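Local coordinates for peptidoglycan-recognition protein LB (Drosophila melanogaster, PDB 7NSZ) that hydrolyses the amide link between N-acetylmuramoyl groups and L-amino acids in bacterial peptidoglycan as a zinc-dependent amidase of innate immunity, at residues A[31-42]-A[97-108]; A[119-129]-A[161-170]. The protein carries 1 engineered substitution. All coordinates share one frame; numbering follows the deposited sequence.

Contact 1: residues A[31-42]-A[97-108]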
loop_
_atom_site.group_PDB
_atom_site.type_symbol
_atom_site.label_atom_id
_atom_site.label_comp_id
_atom_site.label_asym_id
_atom_site.label_seq_id
_atom_site.Cartn_x
_atom_site.Cartn_y
_atom_site.Cartn_z
ATOM N N VAL A 31 1.723 18.239 -1.599
ATOM C CA VAL A 31 2.627 17.150 -1.102
ATOM C C VAL A 31 3.211 17.558 0.254
ATOM O O VAL A 31 3.878 18.617 0.325
ATOM C CB VAL A 31 3.752 16.820 -2.084
ATOM C CG1 VAL A 31 4.618 15.707 -1.525
ATOM C CG2 VAL A 31 3.198 16.393 -3.444
ATOM N N GLU A 32 2.962 16.764 1.289
ATOM C CA GLU A 32 3.577 16.931 2.630
ATOM C C GLU A 32 4.577 15.800 2.825
ATOM O O GLU A 32 4.266 14.643 2.469
ATOM C CB GLU A 32 2.519 16.940 3.731
ATOM C CG GLU A 32 1.342 17.878 3.489
ATOM C CD GLU A 32 0.322 17.848 4.610
ATOM O OE1 GLU A 32 -0.714 17.152 4.476
ATOM O OE2 GLU A 32 0.582 18.518 5.643
ATOM N N HIS A 33 5.755 16.080 3.343
ATOM C CA HIS A 33 6.824 15.103 3.534
ATOM C C HIS A 33 6.965 14.738 4.991
ATOM O O HIS A 33 6.525 15.462 5.882
ATOM C CB HIS A 33 8.137 15.599 2.970
ATOM C CG HIS A 33 8.069 15.867 1.510
ATOM N ND1 HIS A 33 8.431 14.927 0.565
ATOM C CD2 HIS A 33 7.650 16.966 0.842
ATOM C CE1 HIS A 33 8.247 15.454 -0.638
ATOM N NE2 HIS A 33 7.779 16.693 -0.491
ATOM N N PHE A 34 7.540 13.575 5.213
ATOM C CA PHE A 34 8.103 13.193 6.521
ATOM C C PHE A 34 9.552 12.795 6.304
ATOM O O PHE A 34 9.979 12.480 5.204
ATOM C CB PHE A 34 7.222 12.118 7.173
ATOM C CG PHE A 34 7.210 10.740 6.551
ATOM C CD1 PHE A 34 8.212 9.847 6.888
ATOM C CD2 PHE A 34 6.175 10.319 5.729
ATOM C CE1 PHE A 34 8.183 8.560 6.388
ATOM C CE2 PHE A 34 6.146 9.022 5.236
ATOM C CZ PHE A 34 7.156 8.162 5.562
ATOM N N GLN A 35 10.305 12.784 7.395
ATOM C CA GLN A 35 11.768 12.622 7.336
ATOM C C GLN A 35 12.132 11.228 7.856
ATOM O O GLN A 35 11.400 10.682 8.710
ATOM C CB GLN A 35 12.444 13.779 8.100
ATOM C CG GLN A 35 12.309 15.135 7.414
ATOM C CD GLN A 35 10.941 15.754 7.543
ATOM O OE1 GLN A 35 10.397 15.914 8.642
ATOM N NE2 GLN A 35 10.360 16.132 6.408
ATOM N N GLY A 36 13.267 10.730 7.370
ATOM C CA GLY A 36 13.960 9.539 7.897
ATOM C C GLY A 36 13.242 8.290 7.413
ATOM O O GLY A 36 12.164 8.354 6.777
ATOM N N PRO A 37 13.804 7.103 7.685
ATOM C CA PRO A 37 13.227 5.862 7.184
ATOM C C PRO A 37 11.907 5.568 7.889
ATOM O O PRO A 37 11.752 5.790 9.056
ATOM C CB PRO A 37 14.266 4.799 7.508
ATOM C CG PRO A 37 14.984 5.359 8.691
ATOM C CD PRO A 37 15.007 6.856 8.485
ATOM N N ALA A 38 10.952 5.014 7.172
ATOM C CA ALA A 38 9.628 4.745 7.768
ATOM C C ALA A 38 9.726 3.566 8.723
ATOM O O ALA A 38 10.220 2.521 8.357
ATOM C CB ALA A 38 8.645 4.407 6.693
ATOM N N PRO A 39 9.225 3.703 9.960
ATOM C CA PRO A 39 9.284 2.596 10.894
ATOM C C PRO A 39 8.160 1.581 10.723
ATOM O O PRO A 39 8.271 0.545 11.331
ATOM C CB PRO A 39 9.207 3.309 12.258
ATOM C CG PRO A 39 8.444 4.543 11.982
ATOM C CD PRO A 39 8.918 4.990 10.615
ATOM N N TYR A 40 7.124 1.884 9.909
ATOM C CA TYR A 40 6.000 0.960 9.666
ATOM C C TYR A 40 5.719 0.782 8.187
ATOM O O TYR A 40 5.893 1.702 7.356
ATOM C CB TYR A 40 4.721 1.477 10.308
ATOM C CG TYR A 40 4.815 1.581 11.808
ATOM C CD1 TYR A 40 5.226 2.756 12.407
ATOM C CD2 TYR A 40 4.602 0.462 12.609
ATOM C CE1 TYR A 40 5.341 2.854 13.789
ATOM C CE2 TYR A 40 4.715 0.545 13.988
ATOM C CZ TYR A 40 5.087 1.729 14.561
ATOM O OH TYR A 40 5.163 1.730 15.937
ATOM N N VAL A 41 5.241 -0.412 7.893
ATOM C CA VAL A 41 4.633 -0.770 6.593
ATOM C C VAL A 41 3.222 -1.224 6.909
ATOM O O VAL A 41 3.055 -2.150 7.730
ATOM C CB VAL A 41 5.423 -1.842 5.842
ATOM C CG1 VAL A 41 4.714 -2.265 4.581
ATOM C CG2 VAL A 41 6.840 -1.416 5.565
ATOM N N ILE A 42 2.237 -0.588 6.287
ATOM C CA ILE A 42 0.809 -0.945 6.508
ATOM C C ILE A 42 0.271 -1.518 5.223
ATOM O O ILE A 42 0.319 -0.880 4.153
ATOM C CB ILE A 42 -0.058 0.238 6.929
ATOM C CG1 ILE A 42 0.605 1.128 7.959
ATOM C CG2 ILE A 42 -1.442 -0.201 7.333
ATOM C CD1 ILE A 42 0.909 0.476 9.224
ATOM N N ASN A 97 8.273 8.595 1.849
ATOM C CA ASN A 97 8.528 9.807 2.664
ATOM C C ASN A 97 7.526 10.894 2.319
ATOM O O ASN A 97 7.801 12.073 2.599
ATOM C CB ASN A 97 9.972 10.295 2.514
ATOM C CG ASN A 97 10.916 9.450 3.329
ATOM O OD1 ASN A 97 11.335 8.405 2.876
ATOM N ND2 ASN A 97 11.169 9.874 4.561
ATOM N N VAL A 98 6.361 10.525 1.852
ATOM C CA VAL A 98 5.242 11.472 1.636
ATOM C C VAL A 98 4.136 11.076 2.583
ATOM O O VAL A 98 3.779 9.842 2.711
ATOM C CB VAL A 98 4.729 11.524 0.188
ATOM C CG1 VAL A 98 3.441 12.284 0.032
ATOM C CG2 VAL A 98 5.810 12.062 -0.717
ATOM N N ILE A 99 3.564 11.992 3.315
ATOM C CA ILE A 99 2.495 11.714 4.277
ATOM C C ILE A 99 1.306 11.176 3.503
ATOM O O ILE A 99 0.827 11.817 2.542
ATOM C CB ILE A 99 2.134 12.973 5.087
ATOM C CG1 ILE A 99 3.363 13.446 5.885
ATOM C CG2 ILE A 99 0.954 12.682 5.985
ATOM C CD1 ILE A 99 3.128 14.639 6.798
ATOM N N GLY A 100 0.805 10.025 3.926
ATOM C CA GLY A 100 -0.306 9.325 3.266
ATOM C C GLY A 100 -1.654 9.715 3.807
ATOM O O GLY A 100 -1.737 10.622 4.673
ATOM N N ALA A 101 -2.697 9.083 3.302
ATOM C CA ALA A 101 -4.063 9.236 3.845
ATOM C C ALA A 101 -4.702 7.863 3.853
ATOM O O ALA A 101 -5.809 7.655 3.370
ATOM C CB ALA A 101 -4.901 10.177 2.990
ATOM N N HIS A 102 -3.991 6.913 4.456
ATOM C CA HIS A 102 -4.417 5.497 4.460
ATOM C C HIS A 102 -4.557 4.927 5.871
ATOM O O HIS A 102 -5.224 3.919 5.974
ATOM C CB HIS A 102 -3.489 4.644 3.571
ATOM C CG HIS A 102 -2.088 4.578 4.066
ATOM N ND1 HIS A 102 -1.634 3.658 5.002
ATOM C CD2 HIS A 102 -1.046 5.415 3.843
ATOM C CE1 HIS A 102 -0.393 3.980 5.323
ATOM N NE2 HIS A 102 -0.006 5.101 4.652
ATOM N N ALA A 103 -3.858 5.434 6.854
ATOM C CA ALA A 103 -3.854 4.791 8.184
ATOM C C ALA A 103 -3.696 5.877 9.233
ATOM O O ALA A 103 -2.612 6.327 9.490
ATOM C CB ALA A 103 -2.730 3.794 8.267
ATOM N N PRO A 104 -4.828 6.303 9.847
ATOM C CA PRO A 104 -4.754 7.322 10.914
ATOM C C PRO A 104 -3.705 6.994 11.982
ATOM O O PRO A 104 -3.630 5.848 12.410
ATOM C CB PRO A 104 -6.189 7.304 11.474
ATOM C CG PRO A 104 -7.059 6.856 10.317
ATOM C CD PRO A 104 -6.186 5.859 9.537
ATOM N N LYS A 105 -2.919 7.986 12.352
ATOM C CA LYS A 105 -1.845 7.932 13.362
ATOM C C LYS A 105 -0.576 7.326 12.763
ATOM O O LYS A 105 0.473 7.424 13.430
ATOM C CB LYS A 105 -2.208 7.091 14.601
ATOM C CG LYS A 105 -3.525 7.370 15.280
ATOM C CD LYS A 105 -3.478 8.682 15.923
ATOM C CE LYS A 105 -4.661 8.934 16.834
ATOM N NZ LYS A 105 -4.475 10.186 17.585
ATOM N N TYR A 106 -0.609 6.817 11.518
ATOM C CA TYR A 106 0.600 6.252 10.874
ATOM C C TYR A 106 0.956 6.931 9.567
ATOM O O TYR A 106 1.906 6.512 8.907
ATOM C CB TYR A 106 0.391 4.763 10.622
ATOM C CG TYR A 106 0.398 3.964 11.902
ATOM C CD1 TYR A 106 -0.712 3.883 12.728
ATOM C CD2 TYR A 106 1.542 3.310 12.300
ATOM C CE1 TYR A 106 -0.690 3.149 13.903
ATOM C CE2 TYR A 106 1.615 2.616 13.490
ATOM C CZ TYR A 106 0.485 2.521 14.276
ATOM O OH TYR A 106 0.521 1.780 15.423
ATOM N N ASN A 107 0.177 7.928 9.134
ATOM C CA ASN A 107 0.357 8.472 7.765
ATOM C C ASN A 107 1.702 9.148 7.584
ATOM O O ASN A 107 2.256 9.125 6.471
ATOM C CB ASN A 107 -0.782 9.428 7.433
ATOM C CG ASN A 107 -2.053 8.678 7.135
ATOM O OD1 ASN A 107 -2.056 7.671 6.416
ATOM N ND2 ASN A 107 -3.159 9.179 7.655
ATOM N N ASP A 108 2.275 9.709 8.655
ATOM C CA ASP A 108 3.584 10.399 8.571
ATOM C C ASP A 108 4.711 9.476 9.057
ATOM O O ASP A 108 5.781 9.998 9.347
ATOM C CB ASP A 108 3.560 11.676 9.421
ATOM C CG ASP A 108 3.429 11.353 10.917
ATOM O OD1 ASP A 108 3.155 10.185 11.310
ATOM O OD2 ASP A 108 3.530 12.317 11.704
HETATM O O HOH W 1 1.029 14.429 1.235
#
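His33 and Val98 form a single beta bridge, the first of three kinds of interaction that tie the chain leading into strand 38-45 of the PGRP amidase fold to the loop before strand 110-115. Backbone hydrogen bonds flank the bridge: Ile99 N donates to Glu32 O (2.9 Å), and Phe34 N donates to Asn97 O (3.0 Å). Next to the bridge a water joins the two backbones, accepting from Glu32 N and placed to donate to Ile99 O. The amide of Asn97 adds a side-chain link, since its ND2 donates to Phe34 O, which lies in the amide plane, and also to Gly36 O; one nitrogen thus fastens two carbonyls of the bend.

Aromatic contacts form the second group. With CG between its backbone N and carbonyl carbon (chi1 70°), Phe34 places its ring between Asn97 CA, a CH-pi contact over one face, and Asp108 O, over the opposite face. Farther along, the edge of Tyr106 meets the face of Tyr40 in a T-shaped stack, planes at 89°.

Apolar contact is the third kind. Ile42 CG1 reaches the edge of the His102 ring, 4.0 Å from CE1, while His102 ND1 is hydrogen-bonded to the zinc ligand His44. Positioning this histidine is Asn107 OD1, which lies over one face of its ring and accepts from His102 N and Ala103 N, approaching from opposite faces of the carboxamide plane.

Contact 2: residues A[119-129]-A[161-170]. With ZN (zinc ion), chain B.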
loop_
_atom_site.group_PDB
_atom_site.type_symbol
_atom_site.label_atom_id
_atom_site.label_comp_id
_atom_site.label_asym_id
_atom_site.label_seq_id
_atom_site.Cartn_x
_atom_site.Cartn_y
_atom_site.Cartn_z
ATOM N N TRP A 119 -9.576 -9.124 -0.979
ATOM C CA TRP A 119 -8.788 -10.269 -0.439
ATOM C C TRP A 119 -9.320 -10.731 0.931
ATOM O O TRP A 119 -8.604 -11.202 1.796
ATOM C CB TRP A 119 -7.311 -9.898 -0.455
ATOM C CG TRP A 119 -6.823 -9.472 -1.818
ATOM C CD1 TRP A 119 -6.330 -8.235 -2.164
ATOM C CD2 TRP A 119 -6.907 -10.201 -3.051
ATOM N NE1 TRP A 119 -6.024 -8.191 -3.480
ATOM C CE2 TRP A 119 -6.392 -9.372 -4.076
ATOM C CE3 TRP A 119 -7.326 -11.497 -3.387
ATOM C CZ2 TRP A 119 -6.290 -9.763 -5.388
ATOM C CZ3 TRP A 119 -7.258 -11.889 -4.693
ATOM C CH2 TRP A 119 -6.728 -11.059 -5.678
ATOM N N ARG A 120 -10.634 -10.585 1.068
ATOM C CA ARG A 120 -11.355 -11.134 2.254
ATOM C C ARG A 120 -11.231 -12.655 2.335
ATOM O O ARG A 120 -10.938 -13.106 3.424
ATOM C CB ARG A 120 -12.811 -10.680 2.209
ATOM C CG ARG A 120 -12.953 -9.228 2.636
ATOM C CD ARG A 120 -14.408 -8.807 2.566
ATOM N NE ARG A 120 -14.902 -8.970 1.213
ATOM C CZ ARG A 120 -16.139 -9.327 0.871
ATOM N NH1 ARG A 120 -17.069 -9.501 1.793
ATOM N NH2 ARG A 120 -16.451 -9.487 -0.402
ATOM N N THR A 121 -11.413 -13.368 1.242
ATOM C CA THR A 121 -11.427 -14.869 1.289
ATOM C C THR A 121 -10.417 -15.461 0.332
ATOM O O THR A 121 -9.869 -16.511 0.651
ATOM C CB THR A 121 -12.835 -15.426 1.040
ATOM O OG1 THR A 121 -13.232 -14.959 -0.243
ATOM C CG2 THR A 121 -13.793 -15.014 2.132
ATOM N N GLU A 122 -10.166 -14.835 -0.821
ATOM C CA GLU A 122 -9.150 -15.319 -1.769
ATOM C C GLU A 122 -7.761 -14.790 -1.399
ATOM O O GLU A 122 -7.645 -13.636 -0.900
ATOM C CB GLU A 122 -9.459 -14.832 -3.170
ATOM C CG GLU A 122 -10.442 -15.665 -3.917
ATOM C CD GLU A 122 -10.116 -17.143 -3.850
ATOM O OE1 GLU A 122 -10.892 -17.838 -3.170
ATOM O OE2 GLU A 122 -9.079 -17.566 -4.410
ATOM N N LEU A 123 -6.767 -15.614 -1.621
ATOM C CA LEU A 123 -5.336 -15.244 -1.471
ATOM C C LEU A 123 -4.915 -14.534 -2.751
ATOM O O LEU A 123 -5.112 -15.056 -3.840
ATOM C CB LEU A 123 -4.482 -16.495 -1.237
ATOM C CG LEU A 123 -3.015 -16.221 -0.980
ATOM C CD1 LEU A 123 -2.872 -15.507 0.355
ATOM C CD2 LEU A 123 -2.227 -17.514 -1.004
ATOM N N PRO A 124 -4.253 -13.357 -2.702
ATOM C CA PRO A 124 -3.742 -12.777 -3.944
ATOM C C PRO A 124 -2.821 -13.763 -4.657
ATOM O O PRO A 124 -2.112 -14.542 -4.007
ATOM C CB PRO A 124 -2.961 -11.524 -3.461
ATOM C CG PRO A 124 -3.633 -11.163 -2.153
ATOM C CD PRO A 124 -4.023 -12.508 -1.529
ATOM N N PRO A 125 -2.795 -13.681 -6.005
ATOM C CA PRO A 125 -1.870 -14.516 -6.777
ATOM C C PRO A 125 -0.421 -14.215 -6.379
ATOM O O PRO A 125 -0.087 -13.073 -5.904
ATOM C CB PRO A 125 -2.180 -14.224 -8.236
ATOM C CG PRO A 125 -3.130 -13.074 -8.262
ATOM C CD PRO A 125 -3.642 -12.835 -6.861
ATOM N N LYS A 126 0.461 -15.207 -6.493
ATOM C CA LYS A 126 1.852 -15.133 -6.006
ATOM C C LYS A 126 2.538 -13.865 -6.541
ATOM O O LYS A 126 3.372 -13.322 -5.843
ATOM C CB LYS A 126 2.658 -16.389 -6.369
ATOM N N GLN A 127 2.318 -13.499 -7.792
ATOM C CA GLN A 127 3.039 -12.324 -8.347
ATOM C C GLN A 127 2.738 -11.061 -7.533
ATOM O O GLN A 127 3.598 -10.173 -7.481
ATOM C CB GLN A 127 2.754 -12.137 -9.841
ATOM C CG GLN A 127 1.330 -11.789 -10.212
ATOM C CD GLN A 127 0.415 -12.972 -10.424
ATOM O OE1 GLN A 127 0.737 -14.079 -9.983
ATOM N NE2 GLN A 127 -0.743 -12.710 -11.005
ATOM N N MET A 128 1.542 -10.944 -6.961
ATOM C CA MET A 128 1.192 -9.777 -6.109
ATOM C C MET A 128 1.950 -9.889 -4.796
ATOM O O MET A 128 2.468 -8.895 -4.301
ATOM C CB MET A 128 -0.312 -9.687 -5.880
ATOM C CG MET A 128 -1.085 -9.428 -7.156
ATOM S SD MET A 128 -2.834 -9.154 -6.813
ATOM C CE MET A 128 -2.713 -7.536 -6.062
ATOM N N LEU A 129 1.979 -11.078 -4.196
ATOM C CA LEU A 129 2.674 -11.254 -2.897
ATOM C C LEU A 129 4.175 -10.999 -3.053
ATOM O O LEU A 129 4.783 -10.278 -2.263
ATOM C CB LEU A 129 2.419 -12.640 -2.327
ATOM C CG LEU A 129 0.958 -12.996 -2.137
ATOM C CD1 LEU A 129 0.856 -14.463 -1.662
ATOM C CD2 LEU A 129 0.197 -12.067 -1.211
ATOM N N GLU A 161 -12.073 -4.046 8.274
ATOM C CA GLU A 161 -11.778 -5.410 7.778
ATOM C C GLU A 161 -10.486 -5.455 6.934
ATOM O O GLU A 161 -9.861 -6.506 6.836
ATOM C CB GLU A 161 -12.965 -5.803 6.922
ATOM C CG GLU A 161 -12.944 -7.188 6.348
ATOM C CD GLU A 161 -14.345 -7.682 6.009
ATOM O OE1 GLU A 161 -14.503 -8.880 5.726
ATOM O OE2 GLU A 161 -15.283 -6.856 6.004
ATOM N N CYS A 162 -10.156 -4.323 6.317
ATOM C CA CYS A 162 -8.932 -4.198 5.475
ATOM C C CYS A 162 -7.732 -4.766 6.234
ATOM O O CYS A 162 -7.479 -4.418 7.390
ATOM C CB CYS A 162 -8.742 -2.736 5.119
ATOM S SG CYS A 162 -7.298 -2.495 4.082
ATOM N N PRO A 163 -6.848 -5.590 5.606
ATOM C CA PRO A 163 -6.791 -5.921 4.172
ATOM C C PRO A 163 -7.514 -7.185 3.692
ATOM O O PRO A 163 -7.177 -7.742 2.701
ATOM C CB PRO A 163 -5.266 -6.092 3.968
ATOM C CG PRO A 163 -4.817 -6.777 5.275
ATOM C CD PRO A 163 -5.621 -6.015 6.313
ATOM N N GLY A 164 -8.582 -7.548 4.423
ATOM C CA GLY A 164 -9.315 -8.807 4.184
ATOM C C GLY A 164 -8.729 -9.900 5.041
ATOM O O GLY A 164 -7.545 -9.961 5.226
ATOM N N GLY A 165 -9.577 -10.785 5.564
ATOM C CA GLY A 165 -9.110 -11.857 6.442
ATOM C C GLY A 165 -8.077 -12.746 5.786
ATOM O O GLY A 165 -7.136 -13.091 6.470
ATOM N N ARG A 166 -8.250 -13.145 4.543
ATOM C CA ARG A 166 -7.286 -14.071 3.915
ATOM C C ARG A 166 -5.918 -13.386 3.750
ATOM O O ARG A 166 -4.872 -14.025 4.060
ATOM C CB ARG A 166 -7.814 -14.605 2.586
ATOM C CG ARG A 166 -6.965 -15.711 1.967
ATOM C CD ARG A 166 -6.864 -16.960 2.826
ATOM N NE ARG A 166 -5.837 -17.883 2.403
ATOM C CZ ARG A 166 -4.572 -17.849 2.825
ATOM N NH1 ARG A 166 -4.184 -16.846 3.606
ATOM N NH2 ARG A 166 -3.697 -18.788 2.442
ATOM N N LEU A 167 -5.883 -12.157 3.222
ATOM C CA LEU A 167 -4.581 -11.462 3.057
ATOM C C LEU A 167 -4.018 -11.103 4.432
ATOM O O LEU A 167 -2.818 -11.167 4.604
ATOM C CB LEU A 167 -4.819 -10.240 2.173
ATOM C CG LEU A 167 -3.598 -9.342 1.983
ATOM C CD1 LEU A 167 -2.354 -10.077 1.510
ATOM C CD2 LEU A 167 -3.969 -8.198 1.030
ATOM N N PHE A 168 -4.870 -10.830 5.421
ATOM C CA PHE A 168 -4.373 -10.599 6.784
ATOM C C PHE A 168 -3.616 -11.861 7.279
ATOM O O PHE A 168 -2.550 -11.782 7.875
ATOM C CB PHE A 168 -5.483 -10.186 7.747
ATOM C CG PHE A 168 -4.869 -9.750 9.055
ATOM C CD1 PHE A 168 -4.138 -8.584 9.144
ATOM C CD2 PHE A 168 -5.084 -10.458 10.237
ATOM C CE1 PHE A 168 -3.547 -8.176 10.320
ATOM C CE2 PHE A 168 -4.498 -10.033 11.414
ATOM C CZ PHE A 168 -3.763 -8.888 11.479
ATOM N N ALA A 169 -4.231 -13.038 7.095
ATOM C CA ALA A 169 -3.581 -14.290 7.543
ATOM C C ALA A 169 -2.269 -14.479 6.795
ATOM O O ALA A 169 -1.263 -14.932 7.394
ATOM C CB ALA A 169 -4.523 -15.460 7.349
ATOM N N GLU A 170 -2.212 -14.147 5.516
ATOM C CA GLU A 170 -0.978 -14.249 4.736
ATOM C C GLU A 170 0.090 -13.333 5.342
ATOM O O GLU A 170 1.228 -13.771 5.527
ATOM C CB GLU A 170 -1.286 -13.890 3.278
ATOM C CG GLU A 170 -0.063 -13.732 2.379
ATOM C CD GLU A 170 0.838 -14.929 2.177
ATOM O OE1 GLU A 170 0.312 -16.087 2.237
ATOM O OE2 GLU A 170 2.028 -14.728 1.864
HETATM ZN ZN ZN B . -6.936 -0.263 4.333
HETATM O O HOH W 2 -7.736 -18.817 0.362
#
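Trp119 O accepts a hydrogen bond from Leu167 N (3.2 Å), nearly straight and in the carbonyl plane, and Arg120 O accepts one from Arg166 N (2.9 Å), which sits above that carbonyl's plane. Two amides in the first turn of helix 165-171 are thus satisfied by the neighbouring loop. The close backbone approach is possible because Gly164, the N-cap residue, has no side chain: its CA lies 3.6 Å from Arg120 CA. Around these bonds, Trp119 CB packs on Leu167 CB, and Leu167 CD1 reaches toward Pro124 CG and Leu129 CD2. This is the zinc amidase fold of the PGRP family, in which the N-cap comes two residues after a metal ligand: Cys162 SG binds the zinc ion at 2.3 Å, alongside His44 and His154, and a cis peptide bond joins Cys162 to Pro163. Farther out, Arg166 bends at chi2 (62°), laying one face of its guanidinium over Leu123 CD1; a water links its NE to Thr121 O. Leu123 CD1 also touches Glu170 CB at 3.7 Å. The carboxylate of Glu170 lies beside Leu129 CD1, its OE2 hydrogen-bonded to Trp174 NE1.

Overall arrangement
Contacts 1 and 2 lie on opposite sides of the chain's centre, their own centres 23 Å apart and their nearest atoms about 7 Å apart, without touching. They come in series along the chain: contact 1 closes at 108, strand 110-115 follows, and contact 2 opens at 119. Contact 1 includes the start of strand 38-45, the parallel neighbour of 110-115 in the mixed sheet; side chains of both contacts rest on 110-115, at Ser110 for contact 1 and Leu115 for contact 2. The zinc site joins them: contact 1 brings His102 against the ligand His44, whereas contact 2 supplies the ligand Cys162 just before helix 165-171.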